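Local coordinates for N-terminal acetyltransferase-like protein (Chaetomium thermophilum, PDB 5NNP) that probably serves as the Naa15-type, TPR-repeat auxiliary subunit of the NatA complex, in which Naa10 acetylates protein N termini, at residues 115-119 against 134-138; 397-401 against 413-417. All blocks are in the same frame, centred on the assembly; numbering follows the deposited sequence.

Starting from the N terminus, the chain climbs through successive TPR helix pairs, and interaction 1 closes a local excursion of 14 residues, mostly helix, across the short turn 125-127 between helix 112-124 and helix 128-141. Much further along, interaction 2 closes a second, of 11 residues, mostly helix, across the turn 404-407 between helix 390-403 and helix 408-421. The two are in series, neither nested nor crossed. Interaction 1 joins the two helices of one hairpin; interaction 2 joins the second helix of a predicted TPR repeat to the helix that follows it. They lie on opposite sides of the chain's centre, their own centres about 63 Å apart and their nearest atoms about 46 Å apart, in separate parts of the solenoid.

Interaction 1: residues 115-119 against 134-138; sequences QRDLA and SRLNM
Build two regular α-helical segments running nearly antiparallel, 151° between their N-to-C directions (signed crossing angle -151°), with axes 10.1 Å apart at closest approach. Set the register by bringing Ala119 opposite Ser134, CA to CA 5.6 Å. Gln115 and Ala119 point inward from one helix, Ser134, Asn137 and Met138 from the other. Ala119 is small enough to let its CB come within 3.7 Å of Ser134 CB, and the larger side chains fill the space one turn away. Gln115 takes chi1 t and chi2 p, laying its amide along the second helix: NE2 gives a weak hydrogen bond to Ser134 OG (2.9 Å, 133° at the hydrogen), and OE1 rests 3.5 Å from Asn137 CB. Ser134 is chi1 m, and its hydroxyl is also hydrogen-bonded to Gln122. Met138, in the m, t, p rotamer, reaches across: its CG meets Gln115 CG at 3.5 Å, its SD sits 3.9 Å from Ala119 CB, and the final p turn brings CE to 4.0 Å from Arg116 CA. Arg135 starts away from the partner but folds back through chi1 m and chi2 m, so that its NE comes to 4.4 Å from Ala119 CB while NH1 bonds to the hydroxyl of Tyr131. Such an antiparallel helix hairpin is the building unit of TPR solenoids. Its neighbours stack on both helices: Gln115 and Leu118 touch helix 94-107, whereas Arg135 and Leu136 pack on helix 146-159.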
loop_
_atom_site.group_PDB
_atom_site.type_symbol
_atom_site.label_atom_id
_atom_site.label_comp_id
_atom_site.label_asym_id
_atom_site.label_seq_id
_atom_site.Cartn_x
_atom_site.Cartn_y
_atom_site.Cartn_z
ATOM N N GLN A 115 -15.513 25.784 -8.995
ATOM C CA GLN A 115 -14.165 25.606 -9.538
ATOM C C GLN A 115 -13.330 24.742 -8.618
ATOM O O GLN A 115 -12.526 23.930 -9.073
ATOM C CB GLN A 115 -13.467 26.957 -9.753
ATOM C CG GLN A 115 -11.980 26.859 -10.131
ATOM C CD GLN A 115 -11.750 26.200 -11.501
ATOM O OE1 GLN A 115 -11.553 26.882 -12.495
ATOM N NE2 GLN A 115 -11.783 24.868 -11.547
ATOM N N ARG A 116 -13.524 24.927 -7.317
ATOM C CA ARG A 116 -12.787 24.173 -6.306
ATOM C C ARG A 116 -13.087 22.681 -6.409
ATOM O O ARG A 116 -12.174 21.859 -6.416
ATOM C CB ARG A 116 -13.127 24.693 -4.911
ATOM C CG ARG A 116 -12.346 24.070 -3.783
ATOM C CD ARG A 116 -12.585 24.836 -2.483
ATOM N NE ARG A 116 -13.996 25.165 -2.262
ATOM C CZ ARG A 116 -14.843 24.410 -1.560
ATOM N NH1 ARG A 116 -14.419 23.275 -1.009
ATOM N NH2 ARG A 116 -16.112 24.784 -1.405
ATOM N N ASP A 117 -14.368 22.351 -6.529
ATOM C CA ASP A 117 -14.819 20.973 -6.483
ATOM C C ASP A 117 -14.527 20.241 -7.771
ATOM O O ASP A 117 -14.176 19.060 -7.754
ATOM C CB ASP A 117 -16.298 20.930 -6.147
ATOM C CG ASP A 117 -16.566 21.341 -4.707
ATOM O OD1 ASP A 117 -15.691 21.103 -3.847
ATOM O OD2 ASP A 117 -17.639 21.909 -4.429
ATOM N N LEU A 118 -14.626 20.956 -8.884
ATOM C CA LEU A 118 -14.284 20.404 -10.189
ATOM C C LEU A 118 -12.802 20.035 -10.282
ATOM O O LEU A 118 -12.433 18.988 -10.801
ATOM C CB LEU A 118 -14.636 21.410 -11.288
ATOM C CG LEU A 118 -14.074 21.121 -12.670
ATOM C CD1 LEU A 118 -14.785 19.928 -13.287
ATOM C CD2 LEU A 118 -14.197 22.352 -13.550
ATOM N N ALA A 119 -11.953 20.919 -9.788
ATOM C CA ALA A 119 -10.520 20.712 -9.867
ATOM C C ALA A 119 -10.145 19.436 -9.131
ATOM O O ALA A 119 -9.302 18.657 -9.591
ATOM C CB ALA A 119 -9.775 21.911 -9.278
ATOM N N SER A 134 -7.802 24.359 -14.467
ATOM C CA SER A 134 -8.435 24.712 -13.204
ATOM C C SER A 134 -7.492 25.464 -12.257
ATOM O O SER A 134 -7.848 26.502 -11.705
ATOM C CB SER A 134 -8.962 23.457 -12.516
ATOM O OG SER A 134 -10.160 23.046 -13.126
ATOM N N ARG A 135 -6.293 24.932 -12.074
ATOM C CA ARG A 135 -5.348 25.519 -11.139
ATOM C C ARG A 135 -4.856 26.862 -11.619
ATOM O O ARG A 135 -4.640 27.769 -10.808
ATOM C CB ARG A 135 -4.164 24.589 -10.908
ATOM C CG ARG A 135 -4.541 23.414 -10.083
ATOM C CD ARG A 135 -5.290 23.906 -8.864
ATOM N NE ARG A 135 -5.615 22.787 -7.996
ATOM C CZ ARG A 135 -5.966 22.902 -6.722
ATOM N NH1 ARG A 135 -6.236 21.801 -6.012
ATOM N NH2 ARG A 135 -6.044 24.108 -6.163
ATOM N N LEU A 136 -4.674 26.984 -12.931
ATOM C CA LEU A 136 -4.257 28.261 -13.515
ATOM C C LEU A 136 -5.316 29.313 -13.203
ATOM O O LEU A 136 -5.019 30.443 -12.833
ATOM C CB LEU A 136 -4.043 28.134 -15.021
ATOM C CG LEU A 136 -3.556 29.348 -15.807
ATOM C CD1 LEU A 136 -2.337 29.959 -15.138
ATOM C CD2 LEU A 136 -3.227 28.912 -17.227
ATOM N N ASN A 137 -6.565 28.898 -13.320
ATOM C CA ASN A 137 -7.685 29.733 -12.980
ATOM C C ASN A 137 -7.721 30.102 -11.521
ATOM O O ASN A 137 -7.863 31.264 -11.169
ATOM C CB ASN A 137 -8.961 29.022 -13.348
ATOM C CG ASN A 137 -9.725 29.758 -14.355
ATOM O OD1 ASN A 137 -9.428 29.675 -15.544
ATOM N ND2 ASN A 137 -10.713 30.513 -13.908
ATOM N N MET A 138 -7.623 29.094 -10.665
ATOM C CA MET A 138 -7.625 29.339 -9.238
ATOM C C MET A 138 -6.461 30.254 -8.847
ATOM O O MET A 138 -6.627 31.174 -8.059
ATOM C CB MET A 138 -7.576 28.013 -8.485
ATOM C CG MET A 138 -8.734 27.111 -8.868
ATOM S SD MET A 138 -8.791 25.484 -8.089
ATOM C CE MET A 138 -9.256 25.956 -6.413
#

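Interaction 2: residues 397-401 against 413-417; sequences VEKAI and TKARI. With PO4 (phosphate ion), chain U.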
loop_
_atom_site.group_PDB
_atom_site.type_symbol
_atom_site.label_atom_id
_atom_site.label_comp_id
_atom_site.label_asym_id
_atom_site.label_seq_id
_atom_site.Cartn_x
_atom_site.Cartn_y
_atom_site.Cartn_z
ATOM N N VAL A 397 11.726 -30.166 17.350
ATOM C CA VAL A 397 10.742 -29.316 18.002
ATOM C C VAL A 397 10.249 -29.970 19.290
ATOM O O VAL A 397 9.999 -29.283 20.278
ATOM C CB VAL A 397 9.543 -28.989 17.088
ATOM C CG1 VAL A 397 8.482 -28.206 17.833
ATOM C CG2 VAL A 397 10.008 -28.192 15.889
ATOM N N GLU A 398 10.114 -31.289 19.281
ATOM C CA GLU A 398 9.684 -32.009 20.476
ATOM C C GLU A 398 10.707 -31.907 21.614
ATOM O O GLU A 398 10.329 -31.810 22.788
ATOM C CB GLU A 398 9.413 -33.490 20.162
ATOM C CG GLU A 398 8.058 -33.767 19.520
ATOM C CD GLU A 398 6.875 -33.320 20.383
ATOM O OE1 GLU A 398 5.744 -33.311 19.865
ATOM O OE2 GLU A 398 7.063 -32.985 21.577
ATOM N N LYS A 399 11.990 -31.936 21.269
ATOM C CA LYS A 399 13.035 -31.792 22.268
ATOM C C LYS A 399 13.008 -30.388 22.843
ATOM O O LYS A 399 13.234 -30.193 24.033
ATOM C CB LYS A 399 14.412 -32.097 21.679
ATOM C CG LYS A 399 14.677 -33.577 21.448
ATOM C CD LYS A 399 16.156 -33.864 21.410
ATOM C CE LYS A 399 16.455 -35.294 20.979
ATOM N NZ LYS A 399 16.447 -35.425 19.497
ATOM N N ALA A 400 12.717 -29.418 21.984
ATOM C CA ALA A 400 12.567 -28.031 22.391
ATOM C C ALA A 400 11.375 -27.856 23.340
ATOM O O ALA A 400 11.488 -27.217 24.391
ATOM C CB ALA A 400 12.414 -27.153 21.166
ATOM N N ILE A 401 10.239 -28.439 22.971
ATOM C CA ILE A 401 9.036 -28.387 23.793
ATOM C C ILE A 401 9.173 -29.172 25.116
ATOM O O ILE A 401 8.571 -28.804 26.131
ATOM C CB ILE A 401 7.833 -28.908 22.999
ATOM C CG1 ILE A 401 7.567 -27.967 21.813
ATOM C CG2 ILE A 401 6.614 -29.041 23.893
ATOM C CD1 ILE A 401 6.455 -28.402 20.889
ATOM N N THR A 413 5.652 -23.700 15.394
ATOM C CA THR A 413 6.464 -24.399 14.410
ATOM C C THR A 413 6.016 -25.853 14.266
ATOM O O THR A 413 5.986 -26.402 13.158
ATOM C CB THR A 413 7.956 -24.348 14.784
ATOM O OG1 THR A 413 8.474 -23.050 14.477
ATOM C CG2 THR A 413 8.749 -25.379 13.996
ATOM N N LYS A 414 5.670 -26.472 15.391
ATOM C CA LYS A 414 5.213 -27.850 15.387
ATOM C C LYS A 414 4.000 -28.037 14.489
ATOM O O LYS A 414 3.970 -28.932 13.636
ATOM C CB LYS A 414 4.875 -28.296 16.799
ATOM C CG LYS A 414 4.560 -29.765 16.890
ATOM C CD LYS A 414 4.484 -30.197 18.311
ATOM C CE LYS A 414 3.258 -31.025 18.530
ATOM N NZ LYS A 414 3.408 -31.775 19.796
ATOM N N ALA A 415 2.996 -27.191 14.705
ATOM C CA ALA A 415 1.810 -27.151 13.854
ATOM C C ALA A 415 2.162 -27.021 12.370
ATOM O O ALA A 415 1.502 -27.612 11.517
ATOM C CB ALA A 415 0.886 -25.986 14.282
ATOM N N ARG A 416 3.187 -26.236 12.067
ATOM C CA ARG A 416 3.553 -25.964 10.680
ATOM C C ARG A 416 4.147 -27.209 10.031
ATOM O O ARG A 416 4.006 -27.427 8.827
ATOM C CB ARG A 416 4.538 -24.793 10.601
ATOM C CG ARG A 416 4.915 -24.389 9.189
ATOM C CD ARG A 416 5.831 -23.170 9.180
ATOM N NE ARG A 416 5.125 -21.937 9.527
ATOM C CZ ARG A 416 5.156 -21.356 10.725
ATOM N NH1 ARG A 416 5.868 -21.889 11.713
ATOM N NH2 ARG A 416 4.479 -20.231 10.935
ATOM N N ILE A 417 4.796 -28.036 10.844
ATOM C CA ILE A 417 5.353 -29.295 10.371
ATOM C C ILE A 417 4.214 -30.247 10.014
ATOM O O ILE A 417 4.225 -30.909 8.954
ATOM C CB ILE A 417 6.286 -29.912 11.433
ATOM C CG1 ILE A 417 7.417 -28.928 11.743
ATOM C CG2 ILE A 417 6.858 -31.238 10.969
ATOM C CD1 ILE A 417 8.416 -29.416 12.763
HETATM P P PO4 U . 2.263 -20.238 7.729
HETATM O O1 PO4 U . 1.881 -21.508 8.446
HETATM O O2 PO4 U . 2.703 -20.599 6.327
HETATM O O3 PO4 U . 1.080 -19.296 7.648
HETATM O O4 PO4 U . 3.382 -19.565 8.489
#
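A salt bridge carries the polar part of this contact: Lys414 NZ donates to Glu398 OE1 at 2.8 Å, although the exact place of NZ is less certain and a glycerol lies near that side chain. A second polar site lies apart from this contact. Arg416, out of reach of residues 397-401, binds phosphate O4 through NE (3.1 Å) and NH2 (2.8 Å); this ion, probably from the crystallisation liquor, is also held by Lys450. Next to the salt bridge, the aliphatic chain of Lys414 covers apolar neighbours, with its CD 3.7 Å from Ile401 CD1 and its CB 3.8 Å from Val397 CG1. Val397 is central: its CG2 meets Thr413 CG2 at 3.6 Å and Ile417 CD1 at 3.7 Å, while the Thr413 hydroxyl bonds to Tyr376. The axes run 155° apart at 11.0 Å, a near-antiparallel packing that joins the second helix of a predicted TPR repeat to the first helix of the next helical pair, as in TPR superhelices.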